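Local coordinates for Spermidine/putrescine ABC transporter, periplasmic binding protein (PDB 2V84) that probably binds polyamines such as spermidine and putrescine as the periplasmic receptor component of an ABC transporter of Treponema pallidum, at residues K42-E45 with N49-V52; E109-R114 with S124-L129. One frame throughout, in Å; residues are numbered along the deposited sequence.

Contact 1 of 2, residues K42-E45 with N49-V52; sequences KKFE and NVQV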
ATOM      1  N   LYS A  42      -8.322 -10.195 -18.306  1.00 30.68           N
ATOM      2  CA  LYS A  42      -9.072 -10.900 -19.349  1.00 31.02           C
ATOM      3  C   LYS A  42      -9.806  -9.923 -20.267  1.00 31.02           C
ATOM      4  O   LYS A  42      -9.836 -10.118 -21.479  1.00 31.19           O
ATOM      5  CB  LYS A  42     -10.110 -11.881 -18.750  1.00 31.13           C
ATOM      6  CG  LYS A  42      -9.697 -12.662 -17.490  1.00 32.71           C
ATOM      7  CD  LYS A  42      -9.603 -14.187 -17.724  1.00 36.47           C
ATOM      8  CE  LYS A  42      -8.150 -14.662 -17.907  1.00 38.91           C
ATOM      9  NZ  LYS A  42      -7.262 -13.641 -18.597  1.00 38.56           N
ATOM     10  N   LYS A  43     -10.399  -8.883 -19.684  1.00 31.19           N
ATOM     11  CA  LYS A  43     -11.170  -7.893 -20.435  1.00 31.24           C
ATOM     12  C   LYS A  43     -10.300  -7.082 -21.367  1.00 31.38           C
ATOM     13  O   LYS A  43     -10.684  -6.824 -22.500  1.00 31.54           O
ATOM     14  CB  LYS A  43     -11.956  -6.973 -19.495  1.00 31.03           C
ATOM     15  CG  LYS A  43     -13.278  -7.563 -19.056  1.00 31.53           C
ATOM     16  CD  LYS A  43     -13.819  -6.928 -17.794  1.00 32.69           C
ATOM     17  CE  LYS A  43     -14.832  -7.861 -17.149  1.00 32.64           C
ATOM     18  NZ  LYS A  43     -15.869  -7.137 -16.375  1.00 34.07           N
ATOM     19  N   PHE A  44      -9.130  -6.676 -20.880  1.00 31.67           N
ATOM     20  CA  PHE A  44      -8.156  -5.943 -21.689  1.00 31.36           C
ATOM     21  C   PHE A  44      -7.664  -6.840 -22.813  1.00 31.92           C
ATOM     22  O   PHE A  44      -7.460  -6.383 -23.937  1.00 31.27           O
ATOM     23  CB  PHE A  44      -6.988  -5.492 -20.807  1.00 30.93           C
ATOM     24  CG  PHE A  44      -5.919  -4.721 -21.537  1.00 29.74           C
ATOM     25  CD1 PHE A  44      -6.093  -3.372 -21.829  1.00 26.29           C
ATOM     26  CD2 PHE A  44      -4.725  -5.336 -21.902  1.00 29.04           C
ATOM     27  CE1 PHE A  44      -5.104  -2.648 -22.477  1.00 25.82           C
ATOM     28  CE2 PHE A  44      -3.725  -4.605 -22.569  1.00 29.02           C
ATOM     29  CZ  PHE A  44      -3.926  -3.255 -22.849  1.00 27.40           C
ATOM     30  N   GLU A  45      -7.496  -8.121 -22.498  1.00 32.47           N
ATOM     31  CA  GLU A  45      -7.073  -9.110 -23.478  1.00 33.71           C
ATOM     32  C   GLU A  45      -8.139  -9.303 -24.550  1.00 34.04           C
ATOM     33  O   GLU A  45      -7.829  -9.342 -25.741  1.00 34.12           O
ATOM     34  CB  GLU A  45      -6.767 -10.445 -22.796  1.00 33.40           C
ATOM     35  CG  GLU A  45      -5.377 -10.526 -22.185  1.00 34.70           C
ATOM     36  CD  GLU A  45      -5.118 -11.853 -21.501  1.00 35.72           C
ATOM     37  OE1 GLU A  45      -6.097 -12.529 -21.120  1.00 39.06           O
ATOM     38  OE2 GLU A  45      -3.935 -12.221 -21.341  1.00 39.37           O
ATOM     39  N   ASN A  49      -7.433  -7.754 -28.205  1.00 35.56           N
ATOM     40  CA  ASN A  49      -6.863  -8.954 -28.842  1.00 35.47           C
ATOM     41  C   ASN A  49      -5.360  -9.044 -28.596  1.00 35.03           C
ATOM     42  O   ASN A  49      -4.556  -9.171 -29.523  1.00 34.66           O
ATOM     43  CB  ASN A  49      -7.190  -9.001 -30.341  1.00 35.87           C
ATOM     44  CG  ASN A  49      -8.525  -9.641 -30.622  1.00 36.71           C
ATOM     45  OD1 ASN A  49      -9.198 -10.137 -29.711  1.00 39.10           O
ATOM     46  ND2 ASN A  49      -8.924  -9.636 -31.883  1.00 37.11           N
ATOM     47  N   VAL A  50      -5.002  -8.921 -27.321  1.00 34.53           N
ATOM     48  CA  VAL A  50      -3.624  -8.993 -26.873  1.00 33.58           C
ATOM     49  C   VAL A  50      -3.579 -10.015 -25.743  1.00 33.29           C
ATOM     50  O   VAL A  50      -4.614 -10.541 -25.351  1.00 32.76           O
ATOM     51  CB  VAL A  50      -3.121  -7.605 -26.384  1.00 33.85           C
ATOM     52  CG1 VAL A  50      -3.086  -6.613 -27.536  1.00 32.80           C
ATOM     53  CG2 VAL A  50      -3.991  -7.078 -25.240  1.00 33.43           C
ATOM     54  N   GLN A  51      -2.385 -10.315 -25.245  1.00 33.17           N
ATOM     55  CA  GLN A  51      -2.243 -11.112 -24.031  1.00 33.39           C
ATOM     56  C   GLN A  51      -1.334 -10.400 -23.038  1.00 33.08           C
ATOM     57  O   GLN A  51      -0.458  -9.626 -23.432  1.00 32.90           O
ATOM     58  CB  GLN A  51      -1.700 -12.505 -24.344  1.00 33.83           C
ATOM     59  CG  GLN A  51      -2.517 -13.278 -25.364  1.00 35.63           C
ATOM     60  CD  GLN A  51      -1.672 -14.257 -26.125  1.00 37.39           C
ATOM     61  OE1 GLN A  51      -1.391 -14.070 -27.318  1.00 39.69           O
ATOM     62  NE2 GLN A  51      -1.235 -15.309 -25.441  1.00 39.61           N
ATOM     63  N   VAL A  52      -1.565 -10.641 -21.750  1.00 33.00           N
ATOM     64  CA  VAL A  52      -0.758 -10.027 -20.700  1.00 32.66           C
ATOM     65  C   VAL A  52       0.088 -11.097 -20.000  1.00 32.96           C
ATOM     66  O   VAL A  52      -0.451 -12.056 -19.446  1.00 32.66           O
ATOM     67  CB  VAL A  52      -1.629  -9.253 -19.645  1.00 32.62           C
ATOM     68  CG1 VAL A  52      -0.748  -8.464 -18.705  1.00 32.19           C
ATOM     69  CG2 VAL A  52      -2.645  -8.318 -20.316  1.00 31.51           C
TER
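E45 holds the chain that follows its helix at two points, V52 N through the carboxylate and V50 N through the main-chain carbonyl. The side chain leaves the helix with CG beside the backbone N (chi1 -83°) and then runs extended through CD (chi2 179°), which carries the carboxylate along the outgoing chain as far as V52. There V52 N donates to E45 OE2 at 2.9 Å in a nearly straight bond, 166° at the hydrogen; OE2 accepts with its anti lone pair, turned away from OE1. The other oxygen, E45 OE1, makes a salt bridge at 3.0 Å with K42 NZ one turn back in the helix, though the hydrogen bond within it is weak. The bond to V52 is thus the firmer hold on the carboxylate.

At the helix end, V50 N donates to E45 O over 3.3 Å, in the carbonyl plane and on a lone pair. This is the turn of a beta-alpha-beta unit: helix 38-48 follows strand 26-32 and is itself followed by strand 51-57, the chain reversing at N49, whose positive phi breaks the helical run. The methylene CG of E45 lies 3.3 Å from V50 O, so the aliphatic part of the glutamate packs against the backbone of V50, just ahead of strand 51-57.

V50 contributes the apolar half. Its CG2 meets the F44 ring obliquely, 3.6 Å from F44 CE2, while V52 CG2 approaches the same ring at F44 CD2, 4.0 Å away. F275 and F278 of helix 269-279 make edge-to-face contacts with F44, and L271 of that helix also touches both F44 and V50.

Contact 2 of 2, residues E109-R114 with S124-L129; sequences ESVRAR and SVPYYL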
ATOM      1  N   GLU A 109      -8.328  15.874  -7.741  1.00 34.63           N
ATOM      2  CA  GLU A 109      -7.398  16.986  -7.495  1.00 36.57           C
ATOM      3  C   GLU A 109      -6.618  16.819  -6.178  1.00 36.99           C
ATOM      4  O   GLU A 109      -5.429  17.163  -6.101  1.00 36.69           O
ATOM      5  CB  GLU A 109      -8.134  18.329  -7.517  1.00 37.40           C
ATOM      6  CG  GLU A 109      -7.222  19.554  -7.324  1.00 41.11           C
ATOM      7  CD  GLU A 109      -5.965  19.528  -8.209  1.00 45.17           C
ATOM      8  OE1 GLU A 109      -6.087  19.326  -9.442  1.00 47.36           O
ATOM      9  OE2 GLU A 109      -4.850  19.709  -7.662  1.00 46.49           O
ATOM     10  N   SER A 110      -7.290  16.267  -5.161  1.00 37.50           N
ATOM     11  CA  SER A 110      -6.711  16.135  -3.830  1.00 38.34           C
ATOM     12  C   SER A 110      -5.536  15.178  -3.850  1.00 38.89           C
ATOM     13  O   SER A 110      -4.573  15.350  -3.099  1.00 39.11           O
ATOM     14  CB  SER A 110      -7.761  15.668  -2.824  1.00 38.53           C
ATOM     15  OG  SER A 110      -8.441  14.527  -3.301  1.00 39.23           O
ATOM     16  N   VAL A 111      -5.606  14.187  -4.737  1.00 39.01           N
ATOM     17  CA  VAL A 111      -4.515  13.245  -4.904  1.00 39.40           C
ATOM     18  C   VAL A 111      -3.348  13.898  -5.639  1.00 40.07           C
ATOM     19  O   VAL A 111      -2.189  13.715  -5.247  1.00 40.23           O
ATOM     20  CB  VAL A 111      -4.974  11.959  -5.619  1.00 38.78           C
ATOM     21  CG1 VAL A 111      -3.783  11.088  -5.978  1.00 37.99           C
ATOM     22  CG2 VAL A 111      -5.929  11.197  -4.726  1.00 40.12           C
ATOM     23  N   ARG A 112      -3.658  14.642  -6.703  1.00 41.22           N
ATOM     24  CA  ARG A 112      -2.639  15.370  -7.471  1.00 42.66           C
ATOM     25  C   ARG A 112      -1.754  16.215  -6.550  1.00 42.45           C
ATOM     26  O   ARG A 112      -0.532  16.252  -6.716  1.00 43.59           O
ATOM     27  CB  ARG A 112      -3.282  16.257  -8.557  1.00 42.87           C
ATOM     28  CG  ARG A 112      -4.125  15.498  -9.579  1.00 44.25           C
ATOM     29  CD  ARG A 112      -4.580  16.397 -10.734  1.00 44.62           C
ATOM     30  NE  ARG A 112      -4.473  15.672 -12.004  1.00 50.74           N
ATOM     31  CZ  ARG A 112      -5.499  15.293 -12.765  1.00 51.02           C
ATOM     32  NH1 ARG A 112      -6.747  15.597 -12.418  1.00 52.65           N
ATOM     33  NH2 ARG A 112      -5.272  14.626 -13.894  1.00 50.40           N
ATOM     34  N   ALA A 113      -2.372  16.870  -5.571  1.00 42.04           N
ATOM     35  CA  ALA A 113      -1.646  17.705  -4.605  1.00 41.20           C
ATOM     36  C   ALA A 113      -0.680  16.937  -3.683  1.00 40.80           C
ATOM     37  O   ALA A 113       0.366  17.474  -3.307  1.00 40.55           O
ATOM     38  CB  ALA A 113      -2.624  18.544  -3.784  1.00 41.41           C
ATOM     39  N   ARG A 114      -1.027  15.699  -3.316  1.00 39.63           N
ATOM     40  CA  ARG A 114      -0.205  14.890  -2.402  1.00 38.86           C
ATOM     41  C   ARG A 114       0.972  14.165  -3.057  1.00 38.19           C
ATOM     42  O   ARG A 114       1.919  13.767  -2.362  1.00 38.73           O
ATOM     43  CB  ARG A 114      -1.046  13.823  -1.698  1.00 38.63           C
ATOM     44  CG  ARG A 114      -2.167  14.336  -0.837  1.00 39.48           C
ATOM     45  CD  ARG A 114      -2.964  13.171  -0.280  1.00 39.87           C
ATOM     46  NE  ARG A 114      -2.471  12.714   1.016  1.00 39.47           N
ATOM     47  CZ  ARG A 114      -3.133  11.883   1.808  1.00 38.38           C
ATOM     48  NH1 ARG A 114      -4.320  11.418   1.453  1.00 38.79           N
ATOM     49  NH2 ARG A 114      -2.618  11.535   2.975  1.00 40.47           N
ATOM     50  N   SER A 124       4.891   8.603 -13.694  1.00 25.17           N
ATOM     51  CA  SER A 124       4.019   7.707 -12.896  1.00 25.16           C
ATOM     52  C   SER A 124       2.570   8.115 -13.013  1.00 25.38           C
ATOM     53  O   SER A 124       2.283   9.287 -13.176  1.00 25.73           O
ATOM     54  CB  SER A 124       4.433   7.731 -11.413  1.00 25.24           C
ATOM     55  OG  SER A 124       4.187   9.005 -10.803  1.00 27.52           O
ATOM     56  N   VAL A 125       1.652   7.160 -12.895  1.00 25.12           N
ATOM     57  CA  VAL A 125       0.230   7.509 -12.827  1.00 23.89           C
ATOM     58  C   VAL A 125      -0.359   6.774 -11.650  1.00 23.63           C
ATOM     59  O   VAL A 125      -0.156   5.596 -11.551  1.00 22.76           O
ATOM     60  CB  VAL A 125      -0.541   7.064 -14.100  1.00 23.25           C
ATOM     61  CG1 VAL A 125      -2.068   7.330 -13.936  1.00 23.50           C
ATOM     62  CG2 VAL A 125      -0.005   7.804 -15.359  1.00 24.50           C
ATOM     63  N   PRO A 126      -1.060   7.462 -10.728  1.00 23.77           N
ATOM     64  CA  PRO A 126      -1.585   6.733  -9.562  1.00 23.52           C
ATOM     65  C   PRO A 126      -2.441   5.512  -9.876  1.00 23.65           C
ATOM     66  O   PRO A 126      -3.288   5.555 -10.771  1.00 24.09           O
ATOM     67  CB  PRO A 126      -2.453   7.786  -8.852  1.00 23.65           C
ATOM     68  CG  PRO A 126      -1.802   9.062  -9.210  1.00 23.28           C
ATOM     69  CD  PRO A 126      -1.317   8.907 -10.625  1.00 23.17           C
ATOM     70  N   TYR A 127      -2.233   4.449  -9.097  1.00 23.57           N
ATOM     71  CA  TYR A 127      -2.931   3.182  -9.237  1.00 22.92           C
ATOM     72  C   TYR A 127      -3.931   3.036  -8.078  1.00 23.76           C
ATOM     73  O   TYR A 127      -5.100   2.694  -8.284  1.00 23.21           O
ATOM     74  CB  TYR A 127      -1.864   2.080  -9.188  1.00 23.99           C
ATOM     75  CG  TYR A 127      -2.329   0.689  -9.454  1.00 24.74           C
ATOM     76  CD1 TYR A 127      -3.013  -0.039  -8.482  1.00 24.40           C
ATOM     77  CD2 TYR A 127      -2.033   0.070 -10.664  1.00 24.95           C
ATOM     78  CE1 TYR A 127      -3.416  -1.317  -8.722  1.00 24.86           C
ATOM     79  CE2 TYR A 127      -2.450  -1.230 -10.918  1.00 25.51           C
ATOM     80  CZ  TYR A 127      -3.135  -1.911  -9.953  1.00 23.50           C
ATOM     81  OH  TYR A 127      -3.537  -3.217 -10.185  1.00 26.38           O
ATOM     82  N   TYR A 128      -3.475   3.306  -6.857  1.00 23.29           N
ATOM     83  CA  TYR A 128      -4.347   3.219  -5.694  1.00 24.19           C
ATOM     84  C   TYR A 128      -3.676   3.913  -4.526  1.00 24.53           C
ATOM     85  O   TYR A 128      -2.469   3.948  -4.461  1.00 26.01           O
ATOM     86  CB  TYR A 128      -4.755   1.734  -5.362  1.00 23.72           C
ATOM     87  CG  TYR A 128      -5.680   1.695  -4.170  1.00 24.79           C
ATOM     88  CD1 TYR A 128      -6.953   2.253  -4.248  1.00 23.09           C
ATOM     89  CD2 TYR A 128      -5.257   1.162  -2.949  1.00 24.22           C
ATOM     90  CE1 TYR A 128      -7.793   2.284  -3.144  1.00 25.57           C
ATOM     91  CE2 TYR A 128      -6.095   1.202  -1.839  1.00 23.28           C
ATOM     92  CZ  TYR A 128      -7.344   1.765  -1.948  1.00 24.99           C
ATOM     93  OH  TYR A 128      -8.164   1.779  -0.849  1.00 25.35           O
ATOM     94  N   LEU A 129      -4.467   4.502  -3.639  1.00 24.16           N
ATOM     95  CA  LEU A 129      -3.968   5.138  -2.419  1.00 23.94           C
ATOM     96  C   LEU A 129      -4.754   4.534  -1.273  1.00 24.54           C
ATOM     97  O   LEU A 129      -5.988   4.569  -1.292  1.00 25.71           O
ATOM     98  CB  LEU A 129      -4.218   6.655  -2.479  1.00 24.62           C
ATOM     99  CG  LEU A 129      -3.632   7.569  -1.389  1.00 25.64           C
ATOM    100  CD1 LEU A 129      -3.477   8.944  -1.946  1.00 29.39           C
ATOM    101  CD2 LEU A 129      -4.518   7.590  -0.124  1.00 26.58           C
TER
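R114 brings a flat guanidinium group to L129, and the methyl L129 CD2 meets it obliquely, 4.1 Å from R114 NH1. The two side chains cross at about a right angle, and a turn about the CG-CD bond of the arginine (chi3 91°) swings the planar group out of the line of its chain. The proline ring of P126 offers CG to V111 CG1 at 4.3 Å, and the other valine methyl, V111 CG2, lies 4.3 Å from L129 CD1. V111 thus reaches two residues of the strand with its two branches, while L129 spreads its methyls between the valine and the arginine.

Helix 109-114 crosses strand 125-129 at 112°, with their axes 10.5 Å apart at closest approach. It lies against a mixed sheet, in which strand 125-137 pairs antiparallel with strand 254-260. Y127 and Y128 both face D258 of that partner in a classic beta bulge between the two residues that meet V111.

The polar end of R114 is engaged beyond this pair of segments: NH1 donates to L317 O, and NH2 forms a salt bridge with a sulfonate oxygen of a bound MES, probably from the crystallisation liquor. With V111 meeting P126 and L129 through carbon alone, the contact is buried apolar packing, bordered by a cationic group whose charge is directed towards other partners.

The two contacts illustrate two ways of joining a helix to a strand. In contact 1 the strand follows the helix after a tight turn and hydrogen bonds fasten the two; in contact 2 nine residues without helix or strand separate the segments, and side-chain packing brings them together. Their centres are 26 Å apart and their nearest atoms about 10 Å, so they do not touch. Contact 1 is peripheral, 26 Å from the centre of the chain, and lies away from the predicted spermidine site. Contact 2 lies 13 Å from that centre; its L129 side chain is about 11 Å from that of E168, a predicted spermidine-binding residue, and its R114 side chain about 3 Å from the bound MES.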